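Local coordinates for plasmodesmata-located protein 5 (Arabidopsis thaliana, PDB 6GRE), which restricts plasmodesmal permeability during salicylic acid-triggered immune responses by regulating callose deposition, and so modulates cell-to-cell trafficking, at residues A16-S21 with T26-L31; M100-I105 with Y206-V211. All coordinates share one frame; numbering follows the deposited sequence.

Contact 1: A16-S21 with T26-L31; sequences AKFSPS and TNLNSL
Phe18 and Leu28 make the close part of this contact, where the loop after strand 10-13 runs past the first helix, 23-38. The Leu28 methyl CD2 approaches the far end of the Phe18 ring, 3.8 Å from CE2 and 4.2 Å from CZ, and the two side chains cross at about a right angle. Both residues are buried. With CG anti to the backbone N (chi1 173°), Leu28 brings CD2 to the ring; the side chain also meets Val60 and Tyr107 of the sheet, and the Phe18 ring has a second, aromatic neighbour in Tyr24.

The other end is looser and lies at the surface of the molecule. Ser21 and Thr26 are exposed, and their nearest atoms, Ser21 O and Thr26 OG1, stay 4.4 Å apart without a hydrogen bond. Thr26 OG1 bonds instead to Ser22 O, while Thr26 O takes the ordinary helical bond from Ser30 N.

Ala16, earlier in the loop, touches a bound N-acetylglucosamine. Helix 23-38 is one of the two helices that, with a five-stranded antiparallel sheet, make up the DUF26 (Gnk2-homologous) fold, here its first copy.

Contact 2: M100-I105 with Y206-V211; sequences MENCLI and YARFSV
Glu101 CG stands anti to the backbone N (chi1 -173°) and the chain then bends at chi2 (73°), which turns the carboxylate back over the guanidinium of Arg208. Arg208 reaches across from the second domain on a chain extended from CG to NE. The two residues join the tandem DUF26 domains of the ectodomain, the extracellular part of a longer membrane protein: Glu101 sits in the turn between strands 96-99 and 103-108 of the first antiparallel sheet, Arg208 on strand 205-211 of the second.

The principal grip is on a backbone atom. Both terminal nitrogens of Arg208 donate end-on to the carbonyl oxygen of Glu101, NH2 at 2.9 Å from O and NH1 at 3.2 Å from the same O, both bonds bent, that of NH1 the more so. The acceptor lies close to the guanidinium plane; NH1 meets a lone pair in the carbonyl plane, whereas NH2 comes in tilted from it. The carboxylate lies nearly parallel to the guanidinium, their planes 8° apart. Glu101 OE2 is over the centre of one face, 3.5 Å from Arg208 NH2, a salt bridge of charge alone, since no N-H points at it. This stacked pair, together with the bonds at the edge, should hinder rotation of the guanidinium.

Arg208 NH1 has a further partner in Tyr201 OH. The Tyr206 hydroxyl lies over the opposite face, offset toward the rim, 4.2 Å from Glu101 O. A water bridges the two oxygens, donating to Glu101 O at 3.0 Å and hydrogen-bonded to Tyr206 OH at 2.8 Å.

From the N terminus, the chain leaves strand 10-13, passes through 16-21 and enters helix 23-38, where contact 1 closes a short loop with only four residues between its segments. It then forms strands 44-49 and 60-66, helix 72-90 and strand 96-99 before reaching 100-105, which leads into the central strand 103-108. Contact 2 spans the next hundred residues, including the linker and most of the second domain, and closes on the last strand, 205-211. The two contacts follow in series, neither nested nor crossed, with centres about 28 Å apart. Contact 1 lies within the first domain, joining loop to helix far from the centre of the chain; contact 2 joins the two domains near that centre.

Contact 1: A16-S21 with T26-L31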
ATOM      1  N   ALA A  16       8.577 -18.959   4.097  1.00 27.41           N
ATOM      2  CA  ALA A  16       7.820 -20.182   3.823  1.00 29.39           C
ATOM      3  C   ALA A  16       7.345 -20.181   2.365  1.00 31.17           C
ATOM      4  O   ALA A  16       6.789 -19.187   1.892  1.00 29.53           O
ATOM      5  CB  ALA A  16       6.665 -20.320   4.775  1.00 28.25           C
ATOM      6  N   LYS A  17       7.559 -21.321   1.689  1.00 32.37           N
ATOM      7  CA  LYS A  17       7.252 -21.516   0.263  1.00 31.48           C
ATOM      8  C   LYS A  17       6.209 -22.622   0.093  1.00 34.19           C
ATOM      9  O   LYS A  17       6.179 -23.592   0.855  1.00 33.66           O
ATOM     10  CB  LYS A  17       8.489 -21.910  -0.548  1.00 33.78           C
ATOM     11  CG  LYS A  17       9.732 -21.051  -0.366  1.00 36.02           C
ATOM     12  CD  LYS A  17       9.474 -19.564  -0.489  1.00 39.46           C
ATOM     13  CE  LYS A  17      10.732 -18.737  -0.368  1.00 43.50           C
ATOM     14  NZ  LYS A  17      11.494 -18.722  -1.635  1.00 47.46           N
ATOM     15  N   PHE A  18       5.372 -22.464  -0.939  1.00 30.20           N
ATOM     16  CA  PHE A  18       4.404 -23.473  -1.343  1.00 32.08           C
ATOM     17  C   PHE A  18       5.106 -24.430  -2.304  1.00 33.93           C
ATOM     18  O   PHE A  18       6.191 -24.114  -2.785  1.00 32.50           O
ATOM     19  CB  PHE A  18       3.172 -22.843  -1.990  1.00 29.86           C
ATOM     20  CG  PHE A  18       3.455 -21.873  -3.109  1.00 27.17           C
ATOM     21  CD1 PHE A  18       3.876 -22.320  -4.345  1.00 26.41           C
ATOM     22  CD2 PHE A  18       3.271 -20.513  -2.928  1.00 24.18           C
ATOM     23  CE1 PHE A  18       4.114 -21.429  -5.379  1.00 24.78           C
ATOM     24  CE2 PHE A  18       3.497 -19.627  -3.968  1.00 24.90           C
ATOM     25  CZ  PHE A  18       3.917 -20.084  -5.190  1.00 25.93           C
ATOM     26  N   SER A  19       4.485 -25.585  -2.562  1.00 38.39           N
ATOM     27  CA  SER A  19       5.131 -26.612  -3.368  1.00 41.96           C
ATOM     28  C   SER A  19       4.841 -26.362  -4.844  1.00 42.15           C
ATOM     29  O   SER A  19       3.796 -25.824  -5.192  1.00 36.94           O
ATOM     30  CB  SER A  19       4.731 -28.000  -2.940  1.00 45.52           C
ATOM     31  OG  SER A  19       3.359 -28.061  -2.586  1.00 49.11           O
ATOM     32  N   PRO A  20       5.763 -26.763  -5.745  1.00 44.75           N
ATOM     33  CA  PRO A  20       5.605 -26.551  -7.186  1.00 41.44           C
ATOM     34  C   PRO A  20       4.351 -27.222  -7.757  1.00 38.65           C
ATOM     35  O   PRO A  20       4.089 -28.409  -7.491  1.00 38.73           O
ATOM     36  CB  PRO A  20       6.860 -27.202  -7.793  1.00 44.84           C
ATOM     37  CG  PRO A  20       7.326 -28.178  -6.731  1.00 45.25           C
ATOM     38  CD  PRO A  20       6.997 -27.495  -5.421  1.00 46.23           C
ATOM     39  N   SER A  21       3.569 -26.435  -8.504  1.00 30.34           N
ATOM     40  CA  SER A  21       2.367 -26.874  -9.162  1.00 30.17           C
ATOM     41  C   SER A  21       1.316 -27.371  -8.152  1.00 27.93           C
ATOM     42  O   SER A  21       0.381 -28.085  -8.503  1.00 28.70           O
ATOM     43  CB  SER A  21       2.719 -27.875 -10.230  1.00 32.73           C
ATOM     44  OG  SER A  21       3.475 -27.212 -11.235  1.00 34.90           O
ATOM     45  N   THR A  26      -1.536 -22.602  -7.976  1.00 18.17           N
ATOM     46  CA  THR A  26      -2.526 -22.436  -8.994  1.00 17.49           C
ATOM     47  C   THR A  26      -3.581 -21.411  -8.555  1.00 19.34           C
ATOM     48  O   THR A  26      -4.003 -20.565  -9.329  1.00 19.80           O
ATOM     49  CB  THR A  26      -3.192 -23.782  -9.333  1.00 18.43           C
ATOM     50  OG1 THR A  26      -2.129 -24.640  -9.729  1.00 18.96           O
ATOM     51  CG2 THR A  26      -4.246 -23.652 -10.404  1.00 17.63           C
ATOM     52  N   ASN A  27      -4.014 -21.496  -7.298  1.00 19.25           N
ATOM     53  CA  ASN A  27      -5.017 -20.569  -6.768  1.00 19.62           C
ATOM     54  C   ASN A  27      -4.458 -19.131  -6.711  1.00 19.68           C
ATOM     55  O   ASN A  27      -5.181 -18.188  -7.005  1.00 19.43           O
ATOM     56  CB  ASN A  27      -5.550 -21.068  -5.421  1.00 21.44           C
ATOM     57  CG  ASN A  27      -6.444 -22.290  -5.579  1.00 22.79           C
ATOM     58  OD1 ASN A  27      -7.027 -22.504  -6.638  1.00 22.72           O
ATOM     59  ND2 ASN A  27      -6.613 -23.034  -4.504  1.00 25.24           N
ATOM     60  N   LEU A  28      -3.196 -19.009  -6.332  1.00 19.00           N
ATOM     61  CA  LEU A  28      -2.511 -17.696  -6.298  1.00 18.98           C
ATOM     62  C   LEU A  28      -2.537 -17.063  -7.692  1.00 19.41           C
ATOM     63  O   LEU A  28      -2.889 -15.889  -7.866  1.00 18.45           O
ATOM     64  CB  LEU A  28      -1.087 -17.888  -5.791  1.00 18.85           C
ATOM     65  CG  LEU A  28      -0.186 -16.653  -5.861  1.00 19.05           C
ATOM     66  CD1 LEU A  28      -0.837 -15.463  -5.143  1.00 19.49           C
ATOM     67  CD2 LEU A  28       1.189 -16.949  -5.297  1.00 19.90           C
ATOM     68  N   ASN A  29      -2.165 -17.840  -8.715  1.00 19.93           N
ATOM     69  CA  ASN A  29      -2.126 -17.297 -10.059  1.00 19.64           C
ATOM     70  C   ASN A  29      -3.520 -16.880 -10.495  1.00 20.95           C
ATOM     71  O   ASN A  29      -3.688 -15.832 -11.138  1.00 21.39           O
ATOM     72  CB  ASN A  29      -1.448 -18.239 -11.052  1.00 20.72           C
ATOM     73  CG  ASN A  29       0.034 -18.350 -10.792  1.00 23.16           C
ATOM     74  OD1 ASN A  29       0.658 -17.387 -10.356  1.00 26.24           O
ATOM     75  ND2 ASN A  29       0.625 -19.512 -11.040  1.00 23.50           N
ATOM     76  N   SER A  30      -4.537 -17.663 -10.118  1.00 21.02           N
ATOM     77  CA  SER A  30      -5.918 -17.294 -10.416  0.60 22.11           C
ATOM     78  C   SER A  30      -6.293 -16.012  -9.671  1.00 21.48           C
ATOM     79  O   SER A  30      -6.957 -15.160 -10.236  1.00 23.58           O
ATOM     80  CB  SER A  30      -6.905 -18.392 -10.087  0.60 23.71           C
ATOM     81  OG  SER A  30      -6.466 -19.634 -10.596  0.60 26.36           O
ATOM     82  N   LEU A  31      -5.887 -15.915  -8.394  1.00 21.63           N
ATOM     83  CA  LEU A  31      -6.181 -14.720  -7.567  1.00 22.92           C
ATOM     84  C   LEU A  31      -5.626 -13.472  -8.263  1.00 23.93           C
ATOM     85  O   LEU A  31      -6.326 -12.456  -8.411  1.00 23.46           O
ATOM     86  CB  LEU A  31      -5.550 -14.882  -6.185  1.00 23.21           C
ATOM     87  CG  LEU A  31      -5.553 -13.602  -5.333  1.00 24.81           C
ATOM     88  CD1 LEU A  31      -6.950 -13.344  -4.821  1.00 29.06           C
ATOM     89  CD2 LEU A  31      -4.577 -13.700  -4.175  1.00 27.34           C
TER

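Contact 2: M100-I105 with Y206-V211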
ATOM      1  N   MET A 100       3.818  -0.391  -5.071  1.00 16.65           N
ATOM      2  CA  MET A 100       4.239   0.556  -6.103  1.00 18.12           C
ATOM      3  C   MET A 100       3.744   1.948  -5.711  1.00 18.08           C
ATOM      4  O   MET A 100       2.980   2.104  -4.773  1.00 18.35           O
ATOM      5  CB  MET A 100       3.641   0.155  -7.449  1.00 21.00           C
ATOM      6  CG  MET A 100       4.301  -1.095  -7.954  1.00 21.94           C
ATOM      7  SD  MET A 100       3.524  -1.819  -9.401  1.00 23.95           S
ATOM      8  CE  MET A 100       3.848  -0.563 -10.634  1.00 25.09           C
ATOM      9  N   GLU A 101       4.185   2.962  -6.443  1.00 19.22           N
ATOM     10  CA  GLU A 101       3.765   4.304  -6.165  1.00 21.37           C
ATOM     11  C   GLU A 101       2.231   4.401  -6.190  1.00 21.07           C
ATOM     12  O   GLU A 101       1.641   4.996  -5.286  1.00 23.20           O
ATOM     13  CB  GLU A 101       4.398   5.247  -7.183  1.00 24.69           C
ATOM     14  CG  GLU A 101       4.164   6.711  -6.887  1.00 28.82           C
ATOM     15  CD  GLU A 101       4.937   7.333  -5.732  1.00 32.81           C
ATOM     16  OE1 GLU A 101       5.750   6.631  -5.071  1.00 34.17           O
ATOM     17  OE2 GLU A 101       4.743   8.545  -5.513  1.00 37.01           O
ATOM     18  N   ASN A 102       1.592   3.792  -7.191  1.00 19.54           N
ATOM     19  CA  ASN A 102       0.178   4.045  -7.440  1.00 21.24           C
ATOM     20  C   ASN A 102      -0.724   2.853  -7.074  1.00 19.01           C
ATOM     21  O   ASN A 102      -1.931   2.955  -7.205  1.00 18.69           O
ATOM     22  CB  ASN A 102      -0.044   4.412  -8.898  1.00 24.25           C
ATOM     23  CG  ASN A 102       0.471   5.804  -9.199  1.00 27.08           C
ATOM     24  OD1 ASN A 102       0.732   6.573  -8.280  1.00 29.61           O
ATOM     25  ND2 ASN A 102       0.609   6.109 -10.475  1.00 33.93           N
ATOM     26  N   CYS A 103      -0.164   1.764  -6.572  1.00 17.60           N
ATOM     27  CA  CYS A 103      -1.001   0.602  -6.209  1.00 17.41           C
ATOM     28  C   CYS A 103      -0.197  -0.370  -5.358  1.00 16.59           C
ATOM     29  O   CYS A 103       1.024  -0.300  -5.294  1.00 16.14           O
ATOM     30  CB  CYS A 103      -1.575  -0.141  -7.417  1.00 19.54           C
ATOM     31  SG  CYS A 103      -0.334  -0.942  -8.456  1.00 22.18           S
ATOM     32  N   LEU A 104      -0.923  -1.291  -4.701  1.00 15.46           N
ATOM     33  CA  LEU A 104      -0.307  -2.435  -4.042  1.00 14.91           C
ATOM     34  C   LEU A 104      -1.093  -3.701  -4.397  1.00 15.11           C
ATOM     35  O   LEU A 104      -2.284  -3.602  -4.712  1.00 16.86           O
ATOM     36  CB  LEU A 104      -0.260  -2.228  -2.521  1.00 16.35           C
ATOM     37  CG  LEU A 104      -1.608  -2.127  -1.803  1.00 16.89           C
ATOM     38  CD1 LEU A 104      -2.155  -3.508  -1.384  1.00 18.13           C
ATOM     39  CD2 LEU A 104      -1.514  -1.205  -0.584  1.00 18.06           C
ATOM     40  N   ILE A 105      -0.419  -4.844  -4.287  1.00 16.13           N
ATOM     41  CA  ILE A 105      -1.068  -6.137  -4.234  1.00 15.89           C
ATOM     42  C   ILE A 105      -0.539  -6.887  -3.017  1.00 16.20           C
ATOM     43  O   ILE A 105       0.606  -6.690  -2.599  1.00 17.48           O
ATOM     44  CB  ILE A 105      -0.872  -6.921  -5.544  1.00 17.31           C
ATOM     45  CG1 ILE A 105       0.596  -7.184  -5.851  1.00 18.74           C
ATOM     46  CG2 ILE A 105      -1.597  -6.241  -6.681  1.00 17.20           C
ATOM     47  CD1 ILE A 105       0.819  -8.176  -6.984  1.00 20.46           C
ATOM     48  N   TYR A 206       0.307   4.173   4.618  1.00 12.38           N
ATOM     49  CA  TYR A 206       1.482   4.966   4.320  1.00 11.89           C
ATOM     50  C   TYR A 206       1.155   6.459   4.320  1.00 12.26           C
ATOM     51  O   TYR A 206      -0.000   6.845   4.141  1.00 12.54           O
ATOM     52  CB  TYR A 206       2.151   4.586   2.996  1.00 12.60           C
ATOM     53  CG  TYR A 206       1.406   4.929   1.732  1.00 13.91           C
ATOM     54  CD1 TYR A 206       1.405   6.226   1.250  1.00 14.79           C
ATOM     55  CD2 TYR A 206       0.757   3.970   0.971  1.00 14.49           C
ATOM     56  CE1 TYR A 206       0.771   6.565   0.071  1.00 14.90           C
ATOM     57  CE2 TYR A 206       0.142   4.290  -0.227  1.00 15.22           C
ATOM     58  CZ  TYR A 206       0.164   5.594  -0.684  1.00 15.37           C
ATOM     59  OH  TYR A 206      -0.490   5.929  -1.827  1.00 17.94           O
ATOM     60  N   ALA A 207       2.188   7.265   4.509  1.00 12.07           N
ATOM     61  CA  ALA A 207       2.061   8.705   4.367  1.00 12.24           C
ATOM     62  C   ALA A 207       3.338   9.197   3.686  1.00 13.03           C
ATOM     63  O   ALA A 207       4.432   8.732   4.035  1.00 13.98           O
ATOM     64  CB  ALA A 207       1.865   9.371   5.694  1.00 12.56           C
ATOM     65  N   ARG A 208       3.220  10.133   2.743  1.00 12.55           N
ATOM     66  CA  ARG A 208       4.385  10.608   2.046  1.00 12.96           C
ATOM     67  C   ARG A 208       4.168  12.053   1.608  1.00 13.59           C
ATOM     68  O   ARG A 208       3.019  12.524   1.482  1.00 12.76           O
ATOM     69  CB  ARG A 208       4.689   9.712   0.839  1.00 15.51           C
ATOM     70  CG  ARG A 208       3.605   9.623  -0.215  1.00 16.55           C
ATOM     71  CD  ARG A 208       3.930   8.551  -1.260  1.00 17.82           C
ATOM     72  NE  ARG A 208       2.945   8.543  -2.336  1.00 21.97           N
ATOM     73  CZ  ARG A 208       2.528   7.467  -3.011  1.00 23.79           C
ATOM     74  NH1 ARG A 208       2.962   6.252  -2.709  1.00 23.43           N
ATOM     75  NH2 ARG A 208       1.679   7.626  -4.017  1.00 23.25           N
ATOM     76  N   PHE A 209       5.258  12.754   1.371  1.00 12.76           N
ATOM     77  CA  PHE A 209       5.160  14.100   0.858  1.00 13.38           C
ATOM     78  C   PHE A 209       6.352  14.389  -0.049  1.00 15.16           C
ATOM     79  O   PHE A 209       7.404  13.759   0.016  1.00 14.39           O
ATOM     80  CB  PHE A 209       5.010  15.166   1.943  1.00 13.87           C
ATOM     81  CG  PHE A 209       6.288  15.611   2.606  1.00 14.06           C
ATOM     82  CD1 PHE A 209       6.921  14.773   3.487  1.00 15.19           C
ATOM     83  CD2 PHE A 209       6.799  16.884   2.424  1.00 15.19           C
ATOM     84  CE1 PHE A 209       8.100  15.164   4.096  1.00 15.62           C
ATOM     85  CE2 PHE A 209       7.947  17.300   3.069  1.00 15.41           C
ATOM     86  CZ  PHE A 209       8.595  16.437   3.922  1.00 15.66           C
ATOM     87  N   SER A 210       6.155  15.397  -0.899  1.00 14.74           N
ATOM     88  CA  SER A 210       7.201  15.823  -1.827  1.00 17.06           C
ATOM     89  C   SER A 210       7.225  17.350  -1.839  1.00 18.88           C
ATOM     90  O   SER A 210       6.218  17.985  -1.624  1.00 15.98           O
ATOM     91  CB  SER A 210       6.964  15.262  -3.210  1.00 18.46           C
ATOM     92  OG  SER A 210       5.674  15.629  -3.693  1.00 24.47           O
ATOM     93  N   VAL A 211       8.410  17.925  -2.056  1.00 21.01           N
ATOM     94  CA  VAL A 211       8.579  19.371  -2.154  1.00 23.38           C
ATOM     95  C   VAL A 211       9.222  19.625  -3.506  1.00 28.67           C
ATOM     96  O   VAL A 211      10.343  19.187  -3.729  1.00 32.28           O
ATOM     97  CB  VAL A 211       9.449  19.957  -1.030  1.00 25.06           C
ATOM     98  CG1 VAL A 211       9.603  21.469  -1.177  1.00 27.93           C
ATOM     99  CG2 VAL A 211       8.942  19.595   0.357  1.00 25.00           C
TER
HETATM  100  O   HOH W   1      -0.605   3.877  -3.667  1.00 25.60           O